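Local atomic coordinates of putative uncharacterized protein (PDB entry 4E40), a protein that acts as a cell-surface haptoglobin-hemoglobin receptor of a trypanosome, a long helical bundle that probably serves heme and iron uptake. Residues 22-27 with 168-173; 117-122 with 210-215; 124-129 with 203-208. All coordinates share one frame; numbering follows the deposited sequence. Where two conformers were deposited one is given.

Contact 1 (22-27 with 168-173)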
ATOM      1  N   ARG A  22       6.915  11.788 -25.634  1.00 15.96           N
ATOM      2  CA  ARG A  22       6.902  10.357 -25.979  1.00 16.45           C
ATOM      3  C   ARG A  22       7.777   9.570 -25.001  1.00 16.99           C
ATOM      4  O   ARG A  22       7.365   8.463 -24.582  1.00 18.03           O
ATOM      5  CB  ARG A  22       7.412  10.172 -27.422  1.00 17.94           C
ATOM      6  CG  ARG A  22       7.186   8.744 -27.950  1.00 22.26           C
ATOM      7  CD  ARG A  22       8.496   7.918 -27.862  1.00 25.76           C
ATOM      8  NE  ARG A  22       9.596   8.516 -28.620  1.00 27.21           N
ATOM      9  CZ  ARG A  22       9.754   8.484 -29.966  1.00 27.51           C
ATOM     10  NH1 ARG A  22       8.883   7.849 -30.765  1.00 32.05           N
ATOM     11  NH2 ARG A  22      10.794   9.095 -30.536  1.00 28.75           N
ATOM     12  N   ALA A  23       8.951  10.085 -24.660  1.00 17.32           N
ATOM     13  CA  ALA A  23       9.847   9.405 -23.695  1.00 17.16           C
ATOM     14  C   ALA A  23       9.192   9.274 -22.323  1.00 18.29           C
ATOM     15  O   ALA A  23       9.307   8.218 -21.676  1.00 18.48           O
ATOM     16  CB  ALA A  23      11.196  10.084 -23.567  1.00 19.59           C
ATOM     17  N   GLN A  24       8.413  10.305 -21.931  1.00 17.23           N
ATOM     18  CA  GLN A  24       7.682  10.200 -20.637  1.00 17.61           C
ATOM     19  C   GLN A  24       6.565   9.147 -20.696  1.00 17.22           C
ATOM     20  O   GLN A  24       6.400   8.355 -19.778  1.00 17.35           O
ATOM     21  CB  GLN A  24       7.028  11.531 -20.253  1.00 19.04           C
ATOM     22  CG  GLN A  24       8.006  12.680 -20.053  1.00 22.54           C
ATOM     23  CD  GLN A  24       8.450  12.919 -18.679  1.00 23.51           C
ATOM     24  OE1 GLN A  24       9.680  13.015 -18.436  1.00 34.07           O
ATOM     25  NE2 GLN A  24       7.556  12.806 -17.751  1.00 18.48           N
ATOM     26  N   LEU A  25       5.765   9.147 -21.782  1.00 17.01           N
ATOM     27  CA  LEU A  25       4.653   8.210 -21.912  1.00 17.77           C
ATOM     28  C   LEU A  25       5.233   6.791 -21.903  1.00 18.53           C
ATOM     29  O   LEU A  25       4.667   5.914 -21.231  1.00 19.35           O
ATOM     30  CB  LEU A  25       3.879   8.474 -23.225  1.00 17.19           C
ATOM     31  CG  LEU A  25       3.113   9.839 -23.142  1.00 17.24           C
ATOM     32  CD1 LEU A  25       2.671  10.222 -24.560  1.00 16.58           C
ATOM     33  CD2 LEU A  25       1.928   9.809 -22.174  1.00 16.75           C
ATOM     34  N   ALA A  26       6.352   6.604 -22.631  1.00 18.91           N
ATOM     35  CA  ALA A  26       7.030   5.273 -22.705  1.00 19.77           C
ATOM     36  C   ALA A  26       7.495   4.831 -21.326  1.00 20.37           C
ATOM     37  O   ALA A  26       7.575   3.610 -21.057  1.00 22.43           O
ATOM     38  CB  ALA A  26       8.218   5.316 -23.656  1.00 20.39           C
ATOM     39  N   GLY A  27       7.808   5.776 -20.455  1.00 18.10           N
ATOM     40  CA  GLY A  27       8.298   5.430 -19.128  1.00 17.00           C
ATOM     41  C   GLY A  27       7.208   5.299 -18.060  1.00 17.73           C
ATOM     42  O   GLY A  27       7.524   4.983 -16.937  1.00 17.94           O
ATOM     43  N   TYR A 168      13.304   7.030 -17.583  1.00 18.77           N
ATOM     44  CA  TYR A 168      13.147   6.136 -16.451  1.00 18.50           C
ATOM     45  C   TYR A 168      12.818   6.856 -15.153  1.00 18.72           C
ATOM     46  O   TYR A 168      12.899   6.273 -14.088  1.00 20.01           O
ATOM     47  CB  TYR A 168      14.463   5.327 -16.241  1.00 21.07           C
ATOM     48  CG  TYR A 168      14.545   4.137 -17.194  1.00 21.98           C
ATOM     49  CD1 TYR A 168      14.160   2.851 -16.685  1.00 25.25           C
ATOM     50  CD2 TYR A 168      15.026   4.280 -18.465  1.00 25.43           C
ATOM     51  CE1 TYR A 168      14.191   1.728 -17.480  1.00 25.61           C
ATOM     52  CE2 TYR A 168      15.075   3.135 -19.305  1.00 25.90           C
ATOM     53  CZ  TYR A 168      14.653   1.897 -18.767  1.00 25.22           C
ATOM     54  OH  TYR A 168      14.716   0.733 -19.570  1.00 27.50           O
ATOM     55  N   ASP A 169      12.558   8.178 -15.255  1.00 18.96           N
ATOM     56  CA  ASP A 169      12.331   8.942 -14.052  1.00 19.95           C
ATOM     57  C   ASP A 169      10.967   9.632 -14.094  1.00 21.41           C
ATOM     58  O   ASP A 169      10.759  10.628 -13.384  1.00 20.94           O
ATOM     59  CB  ASP A 169      13.389  10.016 -13.981  1.00 21.23           C
ATOM     60  CG  ASP A 169      14.798   9.419 -14.053  1.00 24.26           C
ATOM     61  OD1 ASP A 169      15.036   8.441 -13.345  1.00 25.34           O
ATOM     62  OD2 ASP A 169      15.585   9.963 -14.818  1.00 31.03           O
ATOM     63  N   VAL A 170      10.031   9.002 -14.784  1.00 20.15           N
ATOM     64  CA  VAL A 170       8.686   9.681 -14.977  1.00 18.49           C
ATOM     65  C   VAL A 170       7.901   9.697 -13.688  1.00 17.94           C
ATOM     66  O   VAL A 170       7.818   8.713 -12.908  1.00 19.19           O
ATOM     67  CB  VAL A 170       7.859   8.993 -16.050  1.00 19.10           C
ATOM     68  CG1 VAL A 170       6.444   9.637 -16.161  1.00 20.37           C
ATOM     69  CG2 VAL A 170       8.558   9.125 -17.341  1.00 19.27           C
ATOM     70  N   THR A 171       7.255  10.863 -13.454  1.00 16.50           N
ATOM     71  CA  THR A 171       6.292  11.039 -12.391  1.00 15.85           C
ATOM     72  C   THR A 171       5.036  11.671 -12.981  1.00 15.80           C
ATOM     73  O   THR A 171       5.068  12.216 -14.080  1.00 16.27           O
ATOM     74  CB  THR A 171       6.777  11.943 -11.238  1.00 15.87           C
ATOM     75  OG1 THR A 171       7.039  13.246 -11.736  1.00 16.05           O
ATOM     76  CG2 THR A 171       8.095  11.408 -10.674  1.00 17.61           C
ATOM     77  N   ALA A 172       3.937  11.604 -12.210  1.00 16.39           N
ATOM     78  CA  ALA A 172       2.747  12.344 -12.694  1.00 15.53           C
ATOM     79  C   ALA A 172       3.088  13.833 -12.865  1.00 15.57           C
ATOM     80  O   ALA A 172       2.599  14.459 -13.806  1.00 16.35           O
ATOM     81  CB  ALA A 172       1.543  12.158 -11.708  1.00 16.96           C
ATOM     82  N   LYS A 173       3.897  14.387 -11.997  1.00 14.88           N
ATOM     83  CA  LYS A 173       4.296  15.774 -12.110  1.00 14.60           C
ATOM     84  C   LYS A 173       5.086  16.042 -13.367  1.00 15.31           C
ATOM     85  O   LYS A 173       4.788  17.014 -14.098  1.00 15.61           O
ATOM     86  CB  LYS A 173       5.121  16.129 -10.859  1.00 16.67           C
ATOM     87  CG  LYS A 173       5.593  17.575 -10.879  1.00 18.36           C
ATOM     88  CD  LYS A 173       6.440  17.860  -9.614  1.00 19.08           C
ATOM     89  CE  LYS A 173       6.886  19.328  -9.591  1.00 22.18           C
ATOM     90  NZ  LYS A 173       7.665  19.571  -8.327  1.00 24.68           N
TER
HETATM   91  O   HOH W   1       9.746   6.158 -15.920  1.00 21.30           O
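Val170 lays its two methyls against the end of helix 12-26, at Gln24 and, for CG2, Gly27. The torsion chi1 of 176° holds CG1 anti to the backbone N, while CG2 takes the place beside that N and faces the helix. CG2 does most of the touching: it lies 3.3 Å from Gln24 O and 3.6 Å from Gln24 CA. The same carbonyl oxygen also takes a weak hydrogen bond from Gly27 N; the methyl merely packs on it. Beside this carbonyl, Gly27 CA is 4.1 Å from the same methyl; with no side chain there, CG2 can settle against the backbone. The chain of Gln24 leaves with CG beside its own backbone N and bends at chi2, which brings CD within 4.0 Å of Val170 CG2; the two side chains cross obliquely. A water links the backbones, donating to Gly27 O at 2.7 Å and accepting from Val170 N at 3.1 Å.

Farther out, the backbone of Ala23 is hydrogen-bonded to that of Asn167, and the disulfide Cys19-Cys162 joins the same two parts of the chain. Beyond Val170, Thr171 turns outward and its OG1 accepts from Ser174 N. The arrangement is that of a helix end packed against a loop which runs into the N-cap, Thr171, of helix 172-180.

Contact 2 (117-122 with 210-215)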
ATOM      1  N   GLU A 117      -7.256  -4.636   0.566  1.00 19.37           N
ATOM      2  CA  GLU A 117      -8.134  -3.830  -0.329  1.00 20.18           C
ATOM      3  C   GLU A 117      -7.351  -2.755  -1.105  1.00 20.14           C
ATOM      4  O   GLU A 117      -7.512  -2.583  -2.349  1.00 19.60           O
ATOM      5  CB  GLU A 117      -9.256  -3.165   0.521  1.00 23.71           C
ATOM      6  CG  GLU A 117     -10.134  -2.175  -0.288  1.00 30.30           C
ATOM      7  CD  GLU A 117     -10.837  -1.126   0.620  1.00 39.63           C
ATOM      8  OE1 GLU A 117     -10.546  -1.021   1.853  1.00 41.78           O
ATOM      9  OE2 GLU A 117     -11.687  -0.372   0.098  1.00 42.95           O
ATOM     10  N   LEU A 118      -6.441  -2.071  -0.407  1.00 17.84           N
ATOM     11  CA  LEU A 118      -5.675  -0.946  -1.017  1.00 19.28           C
ATOM     12  C   LEU A 118      -4.741  -1.476  -2.050  1.00 17.63           C
ATOM     13  O   LEU A 118      -4.563  -0.834  -3.109  1.00 18.38           O
ATOM     14  CB  LEU A 118      -4.840  -0.261   0.083  1.00 19.96           C
ATOM     15  CG  LEU A 118      -5.731   0.606   0.996  1.00 23.55           C
ATOM     16  CD1 LEU A 118      -4.877   0.929   2.204  1.00 23.05           C
ATOM     17  CD2 LEU A 118      -6.069   1.889   0.257  1.00 26.03           C
ATOM     18  N   THR A 119      -4.158  -2.644  -1.777  1.00 17.28           N
ATOM     19  CA  THR A 119      -3.168  -3.187  -2.733  1.00 16.48           C
ATOM     20  C   THR A 119      -3.848  -3.694  -3.997  1.00 17.91           C
ATOM     21  O   THR A 119      -3.341  -3.517  -5.118  1.00 18.39           O
ATOM     22  CB  THR A 119      -2.311  -4.276  -2.068  1.00 18.00           C
ATOM     23  OG1 THR A 119      -1.637  -3.685  -0.958  1.00 18.66           O
ATOM     24  CG2 THR A 119      -1.250  -4.789  -3.057  1.00 19.63           C
ATOM     25  N   ALA A 120      -5.042  -4.297  -3.847  1.00 17.57           N
ATOM     26  CA  ALA A 120      -5.824  -4.717  -5.034  1.00 18.58           C
ATOM     27  C   ALA A 120      -6.210  -3.502  -5.881  1.00 18.99           C
ATOM     28  O   ALA A 120      -6.097  -3.520  -7.134  1.00 19.15           O
ATOM     29  CB  ALA A 120      -7.092  -5.499  -4.557  1.00 19.13           C
ATOM     30  N   GLY A 121      -6.594  -2.404  -5.221  1.00 18.63           N
ATOM     31  CA  GLY A 121      -6.935  -1.174  -5.993  1.00 19.41           C
ATOM     32  C   GLY A 121      -5.690  -0.611  -6.652  1.00 18.22           C
ATOM     33  O   GLY A 121      -5.751  -0.188  -7.812  1.00 18.91           O
ATOM     34  N   ALA A 122      -4.560  -0.583  -5.963  1.00 18.23           N
ATOM     35  CA  ALA A 122      -3.332  -0.005  -6.470  1.00 17.81           C
ATOM     36  C   ALA A 122      -2.896  -0.816  -7.668  1.00 17.06           C
ATOM     37  O   ALA A 122      -2.372  -0.252  -8.673  1.00 17.54           O
ATOM     38  CB  ALA A 122      -2.266  -0.084  -5.389  1.00 19.11           C
ATOM     39  N   LYS A 210       1.035   4.956  -0.410  1.00 21.18           N
ATOM     40  CA  LYS A 210       1.326   5.722   0.830  1.00 22.93           C
ATOM     41  C   LYS A 210       0.399   5.225   1.939  1.00 23.38           C
ATOM     42  O   LYS A 210       0.857   5.024   3.083  1.00 23.50           O
ATOM     43  CB  LYS A 210       1.159   7.212   0.644  1.00 24.39           C
ATOM     44  CG  LYS A 210       2.324   7.798  -0.135  1.00 24.54           C
ATOM     45  CD  LYS A 210       2.079   9.247  -0.456  1.00 27.15           C
ATOM     46  CE  LYS A 210       3.300   9.801  -1.158  1.00 29.22           C
ATOM     47  NZ  LYS A 210       2.991  11.089  -1.838  1.00 31.10           N
ATOM     48  N   SER A 211      -0.882   5.058   1.610  0.50 22.51           N
ATOM     49  CA  SER A 211      -1.873   4.534   2.570  0.50 22.54           C
ATOM     50  C   SER A 211      -1.477   3.145   3.065  0.50 22.28           C
ATOM     51  O   SER A 211      -1.569   2.870   4.274  0.50 23.56           O
ATOM     52  CB  SER A 211      -3.284   4.514   1.968  0.50 22.30           C
ATOM     53  OG  SER A 211      -3.812   5.821   1.769  0.50 21.96           O
ATOM     54  N   VAL A 212      -1.040   2.262   2.163  1.00 21.09           N
ATOM     55  CA  VAL A 212      -0.581   0.912   2.564  1.00 20.55           C
ATOM     56  C   VAL A 212       0.538   0.982   3.602  1.00 21.76           C
ATOM     57  O   VAL A 212       0.510   0.253   4.611  1.00 22.27           O
ATOM     58  CB  VAL A 212      -0.130   0.040   1.354  1.00 20.57           C
ATOM     59  CG1 VAL A 212       0.675  -1.201   1.778  1.00 22.11           C
ATOM     60  CG2 VAL A 212      -1.344  -0.379   0.566  1.00 20.99           C
ATOM     61  N   GLU A 213       1.502   1.860   3.364  0.50 21.26           N
ATOM     62  CA  GLU A 213       2.637   1.921   4.237  0.50 21.88           C
ATOM     63  C   GLU A 213       2.221   2.526   5.606  0.50 23.55           C
ATOM     64  O   GLU A 213       2.808   2.119   6.621  0.50 25.55           O
ATOM     65  CB  GLU A 213       3.818   2.649   3.522  0.50 20.44           C
ATOM     66  CG  GLU A 213       4.350   1.943   2.257  0.50 21.73           C
ATOM     67  CD  GLU A 213       5.102   2.839   1.247  0.50 22.33           C
ATOM     68  OE1 GLU A 213       5.017   4.074   1.336  0.50 24.17           O
ATOM     69  OE2 GLU A 213       5.826   2.303   0.356  0.50 23.46           O
ATOM     70  N   GLN A 214       1.217   3.421   5.650  1.00 23.38           N
ATOM     71  CA  GLN A 214       0.684   3.988   6.888  1.00 25.96           C
ATOM     72  C   GLN A 214      -0.130   2.929   7.629  1.00 24.31           C
ATOM     73  O   GLN A 214       0.040   2.752   8.869  1.00 24.40           O
ATOM     74  CB  GLN A 214      -0.241   5.151   6.652  1.00 30.61           C
ATOM     75  CG  GLN A 214       0.395   6.456   6.219  1.00 36.28           C
ATOM     76  CD  GLN A 214      -0.572   7.611   6.428  1.00 45.68           C
ATOM     77  OE1 GLN A 214      -1.708   7.599   5.937  1.00 50.13           O
ATOM     78  NE2 GLN A 214      -0.132   8.616   7.184  1.00 54.14           N
ATOM     79  N   ARG A 215      -1.028   2.213   6.918  1.00 24.21           N
ATOM     80  CA  ARG A 215      -1.747   1.089   7.630  1.00 24.90           C
ATOM     81  C   ARG A 215      -0.760   0.031   8.165  1.00 23.29           C
ATOM     82  O   ARG A 215      -0.994  -0.618   9.204  1.00 23.31           O
ATOM     83  CB  ARG A 215      -2.811   0.380   6.710  1.00 22.88           C
ATOM     84  CG  ARG A 215      -3.798   1.269   5.952  1.00 28.35           C
ATOM     85  CD  ARG A 215      -4.826   2.097   6.694  1.00 34.17           C
ATOM     86  NE  ARG A 215      -4.287   3.243   7.428  1.00 33.90           N
ATOM     87  CZ  ARG A 215      -4.049   4.469   6.957  1.00 37.08           C
ATOM     88  NH1 ARG A 215      -3.594   5.395   7.795  1.00 39.14           N
ATOM     89  NH2 ARG A 215      -4.256   4.796   5.673  1.00 35.55           N
TER
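Leu118 and Val212 meet where two long helices run side by side, with Leu118 CB 3.5 Å from Val212 CG2. Farther along the leucine, CD1 touches two neighbours, 3.9 Å from Ser211 CB and equally far from Arg215 CG. Its sister methyl CD2 reaches toward Ser211 CB and also touches Asp208, one turn earlier. Leu118 therefore sits among Asp208, Ser211, Val212 and Arg215, a knob in a four-residue hole of the knobs-into-holes kind. The torsion chi1 of -75° sets CG beside the backbone N, and CD1 continues in extended fashion toward the partner helix. On the flank, Thr119 OG1 lies 3.7 Å from Val212 CG2, the two side chains crossing at about a right angle.

In the next shell, Thr119 OG1 is hydrogen-bonded to Ile115 O and Ser211 OG, in one of its two conformers, to Lys207 O. Arg215 bends at chi2 and chi3, and its guanidinium has Gln214 CB above one face, toward the rim, while NH1 forms a salt bridge with Glu218. Val212 also touches Arg42 of helix 28-73, a residue that binds heme b in another structure of this protein. The local axes approach to 9.6 Å at 163°, nearly antiparallel. With these polar groups satisfied within their own helices, the join between the segments rests on van der Waals packing and not on directed bonds.

Contact 3 (124-129 with 203-208); sequences EHAKGA and DNLDKD
The antiparallel pairing of helix 82-147 with helix 192-246 is carried here by His125, whose imidazole lies against Asn204. Asn204 CB stands over the centre of the ring in a CH-pi contact, 3.5 Å from the His125 ring centroid and 12° off its normal. Asp208 comes to the ring's edge instead: its OD2 lies in the imidazole plane, 3.2 Å from His125 CD2, with the carboxylate plane turned 39° from the ring. This is a C-H edge meeting an acidic oxygen and not a hydrogen bond, though the carboxylate may polarise the imidazole.

The axes of the two segments approach to 8.8 Å at 153°, nearly antiparallel as neighbours in a helical bundle, and here Ala126 offers only a methyl to Leu205. Nearer the backbone, His125 CB is 3.9 Å from Leu205 CB. Leu205 has CG anti to its backbone N, and its CD2 reaches Ala126 CB, likewise at 3.9 Å. The same leucine touches Leu35 and Leu36 of helix 28-73, extending the apolar layer to a third helix. Away from the partner helix, Lys127 NZ donates to Glu124 OE2 at 3.1 Å, a salt bridge within helix 82-147, NZ approaching on the syn side but tilted out of the carboxylate plane.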
ATOM      1  N   GLU A 124      -4.758  -2.297  -9.801  1.00 17.31           N
ATOM      2  CA  GLU A 124      -5.570  -1.892 -10.921  1.00 18.58           C
ATOM      3  C   GLU A 124      -5.156  -0.529 -11.431  1.00 17.39           C
ATOM      4  O   GLU A 124      -5.123  -0.341 -12.652  1.00 18.54           O
ATOM      5  CB  GLU A 124      -7.081  -1.863 -10.561  1.00 20.07           C
ATOM      6  CG  GLU A 124      -7.653  -3.247 -10.300  1.00 25.08           C
ATOM      7  CD  GLU A 124      -7.365  -4.236 -11.411  1.00 27.39           C
ATOM      8  OE1 GLU A 124      -7.604  -3.855 -12.591  1.00 30.78           O
ATOM      9  OE2 GLU A 124      -6.782  -5.328 -11.086  1.00 33.14           O
ATOM     10  N   HIS A 125      -4.793   0.391 -10.520  1.00 17.50           N
ATOM     11  CA  HIS A 125      -4.280   1.690 -11.040  1.00 17.27           C
ATOM     12  C   HIS A 125      -3.000   1.527 -11.833  1.00 17.47           C
ATOM     13  O   HIS A 125      -2.802   2.220 -12.869  1.00 17.36           O
ATOM     14  CB  HIS A 125      -4.069   2.695  -9.890  1.00 18.38           C
ATOM     15  CG  HIS A 125      -5.375   3.124  -9.224  1.00 19.60           C
ATOM     16  ND1 HIS A 125      -6.401   3.601  -9.937  1.00 23.70           N
ATOM     17  CD2 HIS A 125      -5.781   3.134  -7.896  1.00 23.28           C
ATOM     18  CE1 HIS A 125      -7.454   3.856  -9.106  1.00 22.85           C
ATOM     19  NE2 HIS A 125      -7.064   3.614  -7.879  1.00 25.93           N
ATOM     20  N   ALA A 126      -2.121   0.636 -11.400  1.00 17.05           N
ATOM     21  CA  ALA A 126      -0.854   0.493 -12.122  1.00 16.96           C
ATOM     22  C   ALA A 126      -1.098  -0.117 -13.505  1.00 18.37           C
ATOM     23  O   ALA A 126      -0.458   0.328 -14.487  1.00 18.63           O
ATOM     24  CB  ALA A 126       0.101  -0.399 -11.312  1.00 17.44           C
ATOM     25  N   LYS A 127      -2.032  -1.094 -13.605  1.00 19.02           N
ATOM     26  CA  LYS A 127      -2.384  -1.729 -14.878  1.00 20.39           C
ATOM     27  C   LYS A 127      -2.956  -0.682 -15.806  1.00 20.64           C
ATOM     28  O   LYS A 127      -2.604  -0.640 -16.984  1.00 21.51           O
ATOM     29  CB  LYS A 127      -3.461  -2.818 -14.663  1.00 22.79           C
ATOM     30  CG  LYS A 127      -2.881  -4.076 -14.097  1.00 29.17           C
ATOM     31  CD  LYS A 127      -3.911  -5.200 -14.008  1.00 34.02           C
ATOM     32  CE  LYS A 127      -3.434  -6.272 -13.023  1.00 40.33           C
ATOM     33  NZ  LYS A 127      -4.659  -7.006 -12.531  1.00 39.07           N
ATOM     34  N   GLY A 128      -3.849   0.165 -15.281  1.00 19.34           N
ATOM     35  CA  GLY A 128      -4.443   1.223 -16.128  1.00 19.70           C
ATOM     36  C   GLY A 128      -3.462   2.284 -16.595  1.00 18.79           C
ATOM     37  O   GLY A 128      -3.460   2.645 -17.804  1.00 18.85           O
ATOM     38  N   ALA A 129      -2.550   2.698 -15.690  1.00 18.54           N
ATOM     39  CA  ALA A 129      -1.526   3.702 -16.065  1.00 17.64           C
ATOM     40  C   ALA A 129      -0.660   3.088 -17.163  1.00 17.66           C
ATOM     41  O   ALA A 129      -0.414   3.753 -18.198  1.00 19.07           O
ATOM     42  CB  ALA A 129      -0.709   4.090 -14.837  1.00 17.85           C
ATOM     43  N   ASP A 203      -1.683   9.215  -9.796  0.50 20.04           N
ATOM     44  CA  ASP A 203      -1.888   9.919  -8.516  0.50 21.79           C
ATOM     45  C   ASP A 203      -2.685   9.043  -7.507  0.50 20.73           C
ATOM     46  O   ASP A 203      -2.427   9.065  -6.302  0.50 22.69           O
ATOM     47  CB  ASP A 203      -2.443  11.335  -8.742  0.50 24.51           C
ATOM     48  CG  ASP A 203      -1.372  12.322  -9.339  0.50 25.91           C
ATOM     49  OD1 ASP A 203      -0.259  12.479  -8.737  0.50 26.51           O
ATOM     50  OD2 ASP A 203      -1.620  12.971 -10.411  0.50 31.25           O
ATOM     51  N   ASN A 204      -3.571   8.206  -8.011  1.00 20.99           N
ATOM     52  CA  ASN A 204      -4.328   7.262  -7.123  1.00 20.72           C
ATOM     53  C   ASN A 204      -3.407   6.142  -6.648  1.00 21.45           C
ATOM     54  O   ASN A 204      -3.488   5.727  -5.491  1.00 20.14           O
ATOM     55  CB  ASN A 204      -5.583   6.731  -7.817  1.00 22.79           C
ATOM     56  CG  ASN A 204      -6.689   7.786  -7.860  1.00 29.60           C
ATOM     57  OD1 ASN A 204      -6.759   8.618  -6.958  1.00 33.61           O
ATOM     58  ND2 ASN A 204      -7.573   7.713  -8.844  1.00 30.83           N
ATOM     59  N   LEU A 205      -2.553   5.650  -7.544  1.00 19.18           N
ATOM     60  CA  LEU A 205      -1.554   4.619  -7.225  1.00 17.88           C
ATOM     61  C   LEU A 205      -0.626   5.109  -6.114  1.00 20.34           C
ATOM     62  O   LEU A 205      -0.405   4.393  -5.142  1.00 19.56           O
ATOM     63  CB  LEU A 205      -0.813   4.254  -8.520  1.00 17.03           C
ATOM     64  CG  LEU A 205       0.377   3.311  -8.402  1.00 16.28           C
ATOM     65  CD1 LEU A 205       0.018   1.976  -7.667  1.00 17.19           C
ATOM     66  CD2 LEU A 205       0.930   3.038  -9.778  1.00 18.14           C
ATOM     67  N   ASP A 206      -0.082   6.319  -6.279  1.00 19.44           N
ATOM     68  CA  ASP A 206       0.856   6.901  -5.320  1.00 21.54           C
ATOM     69  C   ASP A 206       0.148   7.014  -3.960  1.00 22.57           C
ATOM     70  O   ASP A 206       0.728   6.577  -2.932  1.00 22.49           O
ATOM     71  CB  ASP A 206       1.264   8.279  -5.866  1.00 23.41           C
ATOM     72  CG  ASP A 206       2.439   8.876  -5.184  1.00 30.51           C
ATOM     73  OD1 ASP A 206       3.098   8.239  -4.343  1.00 25.78           O
ATOM     74  OD2 ASP A 206       2.798  10.023  -5.613  1.00 34.83           O
ATOM     75  N   LYS A 207      -1.079   7.533  -3.948  1.00 22.50           N
ATOM     76  CA  LYS A 207      -1.871   7.684  -2.709  1.00 23.64           C
ATOM     77  C   LYS A 207      -2.103   6.338  -2.043  1.00 23.74           C
ATOM     78  O   LYS A 207      -1.967   6.210  -0.799  1.00 23.84           O
ATOM     79  CB  LYS A 207      -3.191   8.336  -3.009  1.00 26.87           C
ATOM     80  CG  LYS A 207      -3.040   9.837  -3.193  1.00 35.84           C
ATOM     81  CD  LYS A 207      -4.390  10.399  -3.635  1.00 38.98           C
ATOM     82  CE  LYS A 207      -4.493  11.900  -3.397  1.00 49.73           C
ATOM     83  NZ  LYS A 207      -3.588  12.667  -4.291  1.00 50.11           N
ATOM     84  N   ASP A 208      -2.436   5.342  -2.850  1.00 21.53           N
ATOM     85  CA  ASP A 208      -2.779   4.005  -2.304  1.00 21.72           C
ATOM     86  C   ASP A 208      -1.574   3.359  -1.649  1.00 21.12           C
ATOM     87  O   ASP A 208      -1.729   2.716  -0.591  1.00 20.14           O
ATOM     88  CB  ASP A 208      -3.349   3.073  -3.381  1.00 24.16           C
ATOM     89  CG  ASP A 208      -4.810   3.413  -3.741  1.00 28.98           C
ATOM     90  OD1 ASP A 208      -5.470   4.213  -3.043  1.00 31.40           O
ATOM     91  OD2 ASP A 208      -5.305   2.913  -4.769  1.00 29.54           O
TER

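In the fold
From the N terminus, residues 22-27 near the end of helix 12-26 come first, and contact 1 closes a loop back to them at 168-173, the loop leading into the first turn of helix 172-180. Inside that loop lie 117-122 and 124-129 of helix 82-147, whose partners on helix 192-246 come after it, so contact 1 crosses both others. Contact 3 is nested within contact 2: the chain leaves on one long helix and returns antiparallel on the other. Their centres are about 10 Å apart, and Ala122 of contact 2 packs on Leu205 and Asp208 of contact 3. Ala172 packs against Asp203, linking contact 1 to the same bundle.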